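Local atomic coordinates of 5-formyl-3-hydroxy-2-methylpyridine 4-carboxylate 5-dehydrogenase (Mesorhizobium japonicum MAFF 303099, PDB entry 4OM8), a protein that oxidises 5-formyl-3-hydroxy-2-methylpyridine-4-carboxylate with NAD(+) in the breakdown of vitamin B6, and can also reduce it to 4-pyridoxic acid with NADH. Residues I2-I7 / G25-A30; E89-K94 / T121-H126; L194-V199 / L252-D257. One frame throughout, in Å; residues are numbered along the deposited sequence.

Overall arrangement
The three contacts follow one another along the chain and lead from the nucleotide-binding domain into the helical C-terminal domain. Contact 1 pairs the first two strands of the Rossmann fold, and its I7 side chain comes within about 9 Å of the bound NAD. Contact 2, in the same domain and about 22 Å from contact 1 between centres, touches the cofactor directly through E89, I93 and K94; the side chain of K94 is about 9 Å from that of H137, thought to be important for catalysis. Contact 3 lies away from these sites, its centre about 28 Å from that of contact 2 and about 40 Å from that of contact 1, where the two subunits of the homodimer meet.

Contact 1: residues I2-I7 / G25-A30; sequences IRNIAI and GLQVVA
Residues N4 to I7 and Q27 to A30 run side by side as parallel strands, their axes 4.7 Å apart at the closest and 22° from exact alignment. The bonds alternate in the usual parallel manner: Q27 N donates to R3 O and V29 N to I5 O, while I5 N donates to Q27 O at 2.8 Å and I7 N to V29 O. On one face of the sheet lie I5, I7, V28 and A30; I7 and V28 pack on M17, A18 and L21 of helix 14-23. The outer arm of I5 runs extended, CD1 anti to CA (chi2 178°), and its CD1 reaches L26 CG at 3.6 Å. L26 in turn lays CD1 against the backbone of the loop, 3.4 Å from I2 O, and I7 CD1 rests on V28 CG1 at 3.8 Å. The other face carries N4, A6, Q27 and V29. Here the amide planes of N4 and Q27 are nearly parallel, 18° apart, and a water accepts from Q27 NE2 at 2.9 Å and lies 3.0 Å from I5 O, to which it can donate. An alanine in place of Q27 would probably leave this water without its amide donor and open a gap beside N4. G25, at positive phi, closes helix 14-23 with a Schellman motif before the chain enters the second strand. Strand, helix and strand together make the right-handed beta-alpha-beta crossover that begins a Rossmann fold, whose glycine-rich turn, consistent with the Rossmann pattern, holds T12 and M13, which bind NAD.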
loop_
_atom_site.group_PDB
_atom_site.type_symbol
_atom_site.label_atom_id
_atom_site.label_comp_id
_atom_site.label_asym_id
_atom_site.label_seq_id
_atom_site.Cartn_x
_atom_site.Cartn_y
_atom_site.Cartn_z
ATOM N N ILE A 2 28.935 3.568 -17.775
ATOM C CA ILE A 2 28.226 4.812 -17.476
ATOM C C ILE A 2 28.880 5.591 -16.338
ATOM O O ILE A 2 28.831 5.187 -15.171
ATOM C CB ILE A 2 26.751 4.552 -17.121
ATOM C CG1 ILE A 2 26.034 3.903 -18.310
ATOM C CG2 ILE A 2 26.080 5.855 -16.726
ATOM C CD1 ILE A 2 24.648 3.394 -17.958
ATOM N N ARG A 3 29.483 6.721 -16.696
ATOM C CA ARG A 3 30.057 7.651 -15.726
ATOM C C ARG A 3 29.401 9.027 -15.841
ATOM O O ARG A 3 29.302 9.768 -14.869
ATOM C CB ARG A 3 31.568 7.794 -15.939
ATOM C CG ARG A 3 32.357 6.500 -15.914
ATOM C CD ARG A 3 32.379 5.875 -14.525
ATOM N NE ARG A 3 33.490 4.930 -14.404
ATOM C CZ ARG A 3 33.522 3.914 -13.546
ATOM N NH1 ARG A 3 32.494 3.678 -12.731
ATOM N NH2 ARG A 3 34.582 3.111 -13.524
ATOM N N ASN A 4 28.985 9.375 -17.054
ATOM C CA ASN A 4 28.489 10.713 -17.337
ATOM C C ASN A 4 27.031 10.658 -17.739
ATOM O O ASN A 4 26.665 9.970 -18.686
ATOM C CB ASN A 4 29.331 11.367 -18.436
ATOM C CG ASN A 4 30.812 11.364 -18.102
ATOM O OD1 ASN A 4 31.201 11.625 -16.963
ATOM N ND2 ASN A 4 31.642 11.060 -19.090
ATOM N N ILE A 5 26.198 11.369 -16.990
ATOM C CA ILE A 5 24.764 11.338 -17.205
ATOM C C ILE A 5 24.259 12.728 -17.564
ATOM O O ILE A 5 24.670 13.727 -16.965
ATOM C CB ILE A 5 24.040 10.818 -15.955
ATOM C CG1 ILE A 5 24.523 9.393 -15.651
ATOM C CG2 ILE A 5 22.513 10.881 -16.155
ATOM C CD1 ILE A 5 23.924 8.775 -14.395
ATOM N N ALA A 6 23.389 12.791 -18.564
ATOM C CA ALA A 6 22.646 14.008 -18.865
ATOM C C ALA A 6 21.186 13.759 -18.531
ATOM O O ALA A 6 20.654 12.700 -18.851
ATOM C CB ALA A 6 22.794 14.410 -20.332
ATOM N N ILE A 7 20.553 14.737 -17.896
ATOM C CA ILE A 7 19.112 14.730 -17.678
ATOM C C ILE A 7 18.464 15.849 -18.490
ATOM O O ILE A 7 18.886 17.011 -18.418
ATOM C CB ILE A 7 18.760 14.881 -16.178
ATOM C CG1 ILE A 7 19.315 13.688 -15.398
ATOM C CG2 ILE A 7 17.249 14.989 -15.998
ATOM C CD1 ILE A 7 19.296 13.839 -13.900
ATOM N N GLY A 25 28.064 9.069 -7.171
ATOM C CA GLY A 25 29.390 9.223 -7.745
ATOM C C GLY A 25 29.389 9.652 -9.202
ATOM O O GLY A 25 30.441 9.908 -9.767
ATOM N N LEU A 26 28.211 9.741 -9.807
ATOM C CA LEU A 26 28.098 10.041 -11.229
ATOM C C LEU A 26 28.245 11.525 -11.510
ATOM O O LEU A 26 27.923 12.360 -10.662
ATOM C CB LEU A 26 26.747 9.553 -11.759
ATOM C CG LEU A 26 26.512 8.054 -11.976
ATOM C CD1 LEU A 26 27.453 7.477 -13.034
ATOM C CD2 LEU A 26 26.586 7.234 -10.691
ATOM N N GLN A 27 28.743 11.867 -12.700
ATOM C CA GLN A 27 28.735 13.252 -13.141
ATOM C C GLN A 27 27.406 13.534 -13.814
ATOM O O GLN A 27 27.056 12.837 -14.752
ATOM C CB GLN A 27 29.879 13.524 -14.116
ATOM C CG GLN A 27 29.747 14.850 -14.856
ATOM C CD GLN A 27 30.731 14.974 -16.003
ATOM O OE1 GLN A 27 31.945 15.083 -15.782
ATOM N NE2 GLN A 27 30.216 14.965 -17.238
ATOM N N VAL A 28 26.676 14.543 -13.337
ATOM C CA VAL A 28 25.347 14.828 -13.872
ATOM C C VAL A 28 25.301 16.239 -14.429
ATOM O O VAL A 28 25.646 17.192 -13.729
ATOM C CB VAL A 28 24.252 14.664 -12.783
ATOM C CG1 VAL A 28 22.868 14.998 -13.339
ATOM C CG2 VAL A 28 24.275 13.260 -12.211
ATOM N N VAL A 29 24.883 16.373 -15.690
ATOM C CA VAL A 29 24.600 17.695 -16.245
ATOM C C VAL A 29 23.142 17.701 -16.693
ATOM O O VAL A 29 22.693 16.787 -17.374
ATOM C CB VAL A 29 25.548 18.052 -17.411
ATOM C CG1 VAL A 29 25.304 19.481 -17.868
ATOM C CG2 VAL A 29 27.001 17.907 -16.965
ATOM N N ALA A 30 22.392 18.713 -16.277
ATOM C CA ALA A 30 20.957 18.715 -16.523
ATOM C C ALA A 30 20.539 19.958 -17.279
ATOM O O ALA A 30 21.115 21.044 -17.096
ATOM C CB ALA A 30 20.192 18.608 -15.215
HETATM O O HOH W 1 27.478 14.275 -17.839
#

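Contact 2: residues E89-K94 / T121-H126; sequences ENISIK and TKLQAH. With NAD (nicotinamide-adenine-dinucleotide), chain C.
K94 NZ, at the tip of a side chain that leans on L123, donates to NAD O3D at 3.0 Å, makes a salt bridge with E85 and is hydrogen-bonded to P88 O. The same ribose hydroxyl is held from a second direction, because NAD O3D donates to E89 OE2 at 2.8 Å. E89 is itself steadied by T115 through OE2 and by the backbone N of G117 through OE1, a second shell that fixes the carboxylate against the sugar. In this Rossmann domain helix 91-102 starts beside the cofactor, and N90 is its N-cap: N90 OD1 receives S92 OG at 2.6 Å, with weak bonds from S92 N and I93 N. Along the first turn of the helix, from I91 to K94, the contact with 121-126 is mainly apolar. L123 CD2 touches two side chains of the helix, 3.9 Å from K94 CD and 4.1 Å from I91 CG1. CG1 of I91 stands anti to the backbone N (chi1 -170°), and beyond it I91 CD1 comes to 4.0 Å from K122 CB and approaches H126 NE2 obliquely to the ring. L123 also packs against I118, Y98 and M133, while I93 CG2 touches the adenine of NAD at N7A, 3.8 Å away.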
loop_
_atom_site.group_PDB
_atom_site.type_symbol
_atom_site.label_atom_id
_atom_site.label_comp_id
_atom_site.label_asym_id
_atom_site.label_seq_id
_atom_site.Cartn_x
_atom_site.Cartn_y
_atom_site.Cartn_z
ATOM N N GLU A 89 4.831 14.290 -20.674
ATOM C CA GLU A 89 4.236 13.056 -21.151
ATOM C C GLU A 89 3.479 13.281 -22.468
ATOM O O GLU A 89 2.247 13.336 -22.511
ATOM C CB GLU A 89 3.327 12.493 -20.064
ATOM C CG GLU A 89 2.895 11.082 -20.318
ATOM C CD GLU A 89 3.962 10.065 -19.959
ATOM O OE1 GLU A 89 3.566 8.999 -19.457
ATOM O OE2 GLU A 89 5.176 10.315 -20.188
ATOM N N ASN A 90 4.243 13.419 -23.540
ATOM C CA ASN A 90 3.735 13.808 -24.848
ATOM C C ASN A 90 4.722 13.262 -25.862
ATOM O O ASN A 90 5.880 13.669 -25.866
ATOM C CB ASN A 90 3.606 15.341 -24.927
ATOM C CG ASN A 90 3.103 15.845 -26.275
ATOM O OD1 ASN A 90 3.430 15.313 -27.333
ATOM N ND2 ASN A 90 2.303 16.905 -26.230
ATOM N N ILE A 91 4.290 12.326 -26.701
ATOM C CA ILE A 91 5.249 11.616 -27.538
ATOM C C ILE A 91 5.887 12.538 -28.582
ATOM O O ILE A 91 7.035 12.331 -28.962
ATOM C CB ILE A 91 4.599 10.392 -28.220
ATOM C CG1 ILE A 91 5.667 9.520 -28.881
ATOM C CG2 ILE A 91 3.526 10.826 -29.215
ATOM C CD1 ILE A 91 5.159 8.178 -29.330
ATOM N N SER A 92 5.175 13.577 -29.020
ATOM C CA SER A 92 5.767 14.502 -29.985
ATOM C C SER A 92 6.920 15.285 -29.345
ATOM O O SER A 92 7.963 15.483 -29.980
ATOM C CB SER A 92 4.718 15.461 -30.552
ATOM O OG SER A 92 4.264 16.370 -29.568
ATOM N N ILE A 93 6.747 15.709 -28.092
ATOM C CA ILE A 93 7.822 16.421 -27.395
ATOM C C ILE A 93 9.004 15.481 -27.126
ATOM O O ILE A 93 10.155 15.863 -27.317
ATOM C CB ILE A 93 7.336 17.048 -26.070
ATOM C CG1 ILE A 93 6.208 18.047 -26.353
ATOM C CG2 ILE A 93 8.478 17.753 -25.355
ATOM C CD1 ILE A 93 5.719 18.787 -25.121
ATOM N N LYS A 94 8.726 14.250 -26.697
ATOM C CA LYS A 94 9.813 13.299 -26.453
ATOM C C LYS A 94 10.566 12.986 -27.748
ATOM O O LYS A 94 11.802 12.944 -27.763
ATOM C CB LYS A 94 9.279 12.019 -25.809
ATOM C CG LYS A 94 8.632 12.241 -24.432
ATOM C CD LYS A 94 8.364 10.930 -23.712
ATOM C CE LYS A 94 7.588 11.156 -22.426
ATOM N NZ LYS A 94 8.260 12.119 -21.498
ATOM N N THR A 121 8.342 0.827 -26.635
ATOM C CA THR A 121 8.336 0.372 -28.023
ATOM C C THR A 121 8.005 1.505 -29.001
ATOM O O THR A 121 8.574 1.576 -30.110
ATOM C CB THR A 121 7.339 -0.774 -28.191
ATOM O OG1 THR A 121 7.787 -1.880 -27.404
ATOM C CG2 THR A 121 7.221 -1.200 -29.652
ATOM N N LYS A 122 7.111 2.402 -28.593
ATOM C CA LYS A 122 6.802 3.568 -29.415
ATOM C C LYS A 122 7.918 4.602 -29.373
ATOM O O LYS A 122 8.311 5.151 -30.402
ATOM C CB LYS A 122 5.491 4.210 -28.971
ATOM C CG LYS A 122 4.262 3.469 -29.440
ATOM C CD LYS A 122 3.005 4.255 -29.124
ATOM C CE LYS A 122 1.768 3.455 -29.512
ATOM N NZ LYS A 122 0.522 4.240 -29.318
ATOM N N LEU A 123 8.448 4.849 -28.181
ATOM C CA LEU A 123 9.483 5.868 -28.020
ATOM C C LEU A 123 10.723 5.551 -28.845
ATOM O O LEU A 123 11.301 6.445 -29.466
ATOM C CB LEU A 123 9.854 6.013 -26.546
ATOM C CG LEU A 123 8.738 6.606 -25.677
ATOM C CD1 LEU A 123 9.186 6.676 -24.220
ATOM C CD2 LEU A 123 8.351 7.988 -26.196
ATOM N N GLN A 124 11.123 4.280 -28.882
ATOM C CA GLN A 124 12.405 3.937 -29.493
ATOM C C GLN A 124 12.321 3.944 -31.022
ATOM O O GLN A 124 13.354 3.901 -31.708
ATOM C CB GLN A 124 12.921 2.590 -28.973
ATOM C CG GLN A 124 12.076 1.394 -29.375
ATOM C CD GLN A 124 12.398 0.133 -28.584
ATOM O OE1 GLN A 124 11.585 -0.794 -28.546
ATOM N NE2 GLN A 124 13.578 0.078 -27.970
ATOM N N ALA A 125 11.111 4.061 -31.560
ATOM C CA ALA A 125 10.949 4.227 -33.003
ATOM C C ALA A 125 11.458 5.598 -33.463
ATOM O O ALA A 125 11.532 5.868 -34.661
ATOM C CB ALA A 125 9.488 4.042 -33.397
ATOM N N HIS A 126 11.820 6.455 -32.510
ATOM C CA HIS A 126 12.170 7.841 -32.826
ATOM C C HIS A 126 13.626 8.184 -32.557
ATOM O O HIS A 126 13.974 9.360 -32.456
ATOM C CB HIS A 126 11.276 8.797 -32.040
ATOM C CG HIS A 126 9.827 8.674 -32.379
ATOM N ND1 HIS A 126 9.255 9.332 -33.449
ATOM C CD2 HIS A 126 8.838 7.950 -31.808
ATOM C CE1 HIS A 126 7.972 9.025 -33.512
ATOM N NE2 HIS A 126 7.693 8.186 -32.528
HETATM P PA NAD C . 7.013 18.303 -15.291
HETATM O O1A NAD C . 5.899 18.854 -16.164
HETATM O O2A NAD C . 7.068 18.642 -13.810
HETATM O O5B NAD C . 8.412 18.742 -15.953
HETATM C C5B NAD C . 8.647 18.662 -17.360
HETATM C C4B NAD C . 9.832 19.559 -17.681
HETATM O O4B NAD C . 10.248 19.336 -19.029
HETATM C C3B NAD C . 9.459 21.036 -17.554
HETATM O O3B NAD C . 10.351 21.697 -16.647
HETATM C C2B NAD C . 9.590 21.565 -18.976
HETATM O O2B NAD C . 10.018 22.933 -19.067
HETATM C C1B NAD C . 10.617 20.617 -19.560
HETATM N N9A NAD C . 10.652 20.526 -21.031
HETATM C C8A NAD C . 9.625 20.607 -21.893
HETATM N N7A NAD C . 10.059 20.447 -23.168
HETATM C C5A NAD C . 11.388 20.255 -23.127
HETATM C C6A NAD C . 12.467 20.025 -24.103
HETATM N N6A NAD C . 12.212 19.960 -25.433
HETATM N N1A NAD C . 13.723 19.882 -23.626
HETATM C C2A NAD C . 13.999 19.946 -22.313
HETATM N N3A NAD C . 13.067 20.153 -21.370
HETATM C C4A NAD C . 11.771 20.315 -21.715
HETATM O O3 NAD C . 7.050 16.712 -15.553
HETATM P PN NAD C . 7.482 15.572 -14.503
HETATM O O1N NAD C . 6.350 15.334 -13.522
HETATM O O2N NAD C . 8.873 15.810 -13.958
HETATM O O5D NAD C . 7.546 14.287 -15.458
HETATM C C5D NAD C . 8.508 14.178 -16.516
HETATM C C4D NAD C . 8.389 12.776 -17.103
HETATM O O4D NAD C . 8.544 11.847 -16.035
HETATM C C3D NAD C . 7.019 12.504 -17.701
HETATM O O3D NAD C . 7.201 11.556 -18.756
HETATM C C2D NAD C . 6.254 11.828 -16.580
HETATM O O2D NAD C . 5.253 10.930 -17.071
HETATM C C1D NAD C . 7.359 11.054 -15.882
HETATM N N1N NAD C . 7.125 10.783 -14.455
HETATM C C2N NAD C . 6.441 11.629 -13.657
HETATM C C3N NAD C . 6.271 11.327 -12.304
HETATM C C7N NAD C . 5.488 12.207 -11.365
HETATM O O7N NAD C . 5.380 13.411 -11.548
HETATM N N7N NAD C . 4.895 11.609 -10.333
HETATM C C4N NAD C . 6.815 10.157 -11.786
HETATM C C5N NAD C . 7.525 9.315 -12.630
HETATM C C6N NAD C . 7.672 9.662 -13.965
#

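Contact 3: residues L194-V199 / L252-D257; sequences LLREAV and LSNRDD
R196 and E197, neighbours on helix 187-203, each seize the backbone of the loop 252-257. R196 NH1 donates to R255 O at 2.9 Å, with the oxygen lying 2° from the guanidinium plane. Over one face of that group, toward its rim, sit S253 O and N254 CA, each 3.5 Å above the plane. The arginine chain bends at chi3 (62°), which turns NE out of line with CB, CG and CD; before the bend, R196 CD lies 4.0 Å from R255 CB. E197 uses the syn lone pair of OE2 to accept from S253 N at 2.9 Å, and its OE2 also packs against L252 CD2. A water bridges the same groups, donating to E197 OE2 at 2.8 Å and to S253 O at 2.7 Å. In the next shell S253 OG accepts from R255 N, an ST turn that shapes the loop, and R255 NH1 forms a salt bridge with D257 OD1 at 2.9 Å. The second subunit completes the network: its R189 pairs with E197, its N254 and S253 accept from R196, and its R196 donates to N254. The loop links helix 238-251 to helix 260-267 and lies against the side of helix 187-203, at the dimer interface.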
loop_
_atom_site.group_PDB
_atom_site.type_symbol
_atom_site.label_atom_id
_atom_site.label_comp_id
_atom_site.label_asym_id
_atom_site.label_seq_id
_atom_site.Cartn_x
_atom_site.Cartn_y
_atom_site.Cartn_z
ATOM N N LEU A 194 -5.635 -0.642 -7.481
ATOM C CA LEU A 194 -6.030 -0.211 -6.138
ATOM C C LEU A 194 -6.971 0.985 -6.230
ATOM O O LEU A 194 -8.047 0.988 -5.627
ATOM C CB LEU A 194 -4.781 0.132 -5.309
ATOM C CG LEU A 194 -4.834 0.603 -3.855
ATOM C CD1 LEU A 194 -3.441 0.426 -3.265
ATOM C CD2 LEU A 194 -5.250 2.060 -3.739
ATOM N N LEU A 195 -6.561 1.997 -6.994
ATOM C CA LEU A 195 -7.335 3.230 -7.122
ATOM C C LEU A 195 -8.687 2.993 -7.772
ATOM O O LEU A 195 -9.677 3.598 -7.369
ATOM C CB LEU A 195 -6.554 4.268 -7.938
ATOM C CG LEU A 195 -5.323 4.836 -7.228
ATOM C CD1 LEU A 195 -4.540 5.725 -8.170
ATOM C CD2 LEU A 195 -5.733 5.628 -5.983
ATOM N N ARG A 196 -8.738 2.118 -8.778
ATOM C CA ARG A 196 -10.009 1.865 -9.452
ATOM C C ARG A 196 -11.066 1.379 -8.457
ATOM O O ARG A 196 -12.213 1.852 -8.457
ATOM C CB ARG A 196 -9.826 0.849 -10.581
ATOM C CG ARG A 196 -11.134 0.539 -11.331
ATOM C CD ARG A 196 -10.873 -0.287 -12.566
ATOM N NE ARG A 196 -10.288 -1.584 -12.263
ATOM C CZ ARG A 196 -10.245 -2.596 -13.126
ATOM N NH1 ARG A 196 -10.776 -2.442 -14.337
ATOM N NH2 ARG A 196 -9.690 -3.760 -12.779
ATOM N N GLU A 197 -10.669 0.473 -7.571
ATOM C CA GLU A 197 -11.618 -0.045 -6.575
ATOM C C GLU A 197 -11.923 0.997 -5.497
ATOM O O GLU A 197 -13.078 1.174 -5.108
ATOM C CB GLU A 197 -11.076 -1.332 -5.941
ATOM C CG GLU A 197 -12.046 -2.018 -4.977
ATOM C CD GLU A 197 -13.327 -2.482 -5.640
ATOM O OE1 GLU A 197 -14.369 -2.488 -4.960
ATOM O OE2 GLU A 197 -13.315 -2.847 -6.837
ATOM N N ALA A 198 -10.888 1.701 -5.034
ATOM C CA ALA A 198 -11.092 2.717 -4.002
ATOM C C ALA A 198 -12.031 3.817 -4.493
ATOM O O ALA A 198 -12.949 4.222 -3.781
ATOM C CB ALA A 198 -9.762 3.312 -3.566
ATOM N N VAL A 199 -11.804 4.289 -5.713
ATOM C CA VAL A 199 -12.651 5.330 -6.279
ATOM C C VAL A 199 -14.089 4.808 -6.418
ATOM O O VAL A 199 -15.042 5.519 -6.106
ATOM C CB VAL A 199 -12.105 5.801 -7.635
ATOM C CG1 VAL A 199 -13.173 6.593 -8.428
ATOM C CG2 VAL A 199 -10.837 6.638 -7.413
ATOM N N LEU A 252 -15.415 -7.507 -7.725
ATOM C CA LEU A 252 -14.640 -6.267 -7.824
ATOM C C LEU A 252 -15.067 -5.396 -9.008
ATOM O O LEU A 252 -15.580 -5.904 -10.012
ATOM C CB LEU A 252 -13.157 -6.599 -7.955
ATOM C CG LEU A 252 -12.534 -7.277 -6.737
ATOM C CD1 LEU A 252 -11.085 -7.630 -7.036
ATOM C CD2 LEU A 252 -12.648 -6.374 -5.505
ATOM N N SER A 253 -14.857 -4.084 -8.899
ATOM C CA SER A 253 -15.076 -3.212 -10.050
ATOM C C SER A 253 -14.160 -3.596 -11.207
ATOM O O SER A 253 -12.974 -3.867 -11.020
ATOM C CB SER A 253 -14.843 -1.748 -9.675
ATOM O OG SER A 253 -14.892 -0.916 -10.825
ATOM N N ASN A 254 -14.723 -3.606 -12.411
ATOM C CA ASN A 254 -13.948 -3.844 -13.617
ATOM C C ASN A 254 -14.052 -2.656 -14.561
ATOM O O ASN A 254 -13.971 -2.823 -15.788
ATOM C CB ASN A 254 -14.414 -5.119 -14.318
ATOM C CG ASN A 254 -14.216 -6.351 -13.460
ATOM O OD1 ASN A 254 -13.227 -6.464 -12.738
ATOM N ND2 ASN A 254 -15.167 -7.283 -13.529
ATOM N N ARG A 255 -14.204 -1.460 -13.984
ATOM C CA ARG A 255 -14.437 -0.246 -14.775
ATOM C C ARG A 255 -13.416 -0.090 -15.902
ATOM O O ARG A 255 -12.215 -0.292 -15.707
ATOM C CB ARG A 255 -14.423 1.002 -13.883
ATOM C CG ARG A 255 -14.587 2.294 -14.697
ATOM C CD ARG A 255 -14.902 3.520 -13.847
ATOM N NE ARG A 255 -16.202 3.440 -13.183
ATOM C CZ ARG A 255 -17.366 3.731 -13.759
ATOM N NH1 ARG A 255 -17.430 4.107 -15.040
ATOM N NH2 ARG A 255 -18.487 3.631 -13.054
ATOM N N ASP A 256 -13.914 0.254 -17.086
ATOM C CA ASP A 256 -13.100 0.320 -18.294
ATOM C C ASP A 256 -12.767 1.739 -18.748
ATOM O O ASP A 256 -12.134 1.914 -19.785
ATOM C CB ASP A 256 -13.826 -0.405 -19.443
ATOM C CG ASP A 256 -15.224 0.155 -19.710
ATOM O OD1 ASP A 256 -15.547 1.274 -19.270
ATOM O OD2 ASP A 256 -16.029 -0.542 -20.370
ATOM N N ASP A 257 -13.203 2.741 -17.989
ATOM C CA ASP A 257 -13.121 4.141 -18.433
ATOM C C ASP A 257 -12.966 5.059 -17.227
ATOM O O ASP A 257 -12.637 4.584 -16.140
ATOM C CB ASP A 257 -14.364 4.526 -19.247
ATOM C CG ASP A 257 -15.661 4.327 -18.478
ATOM O OD1 ASP A 257 -15.616 4.033 -17.270
ATOM O OD2 ASP A 257 -16.744 4.477 -19.087
HETATM O O HOH W 2 -11.469 -3.521 -8.761
#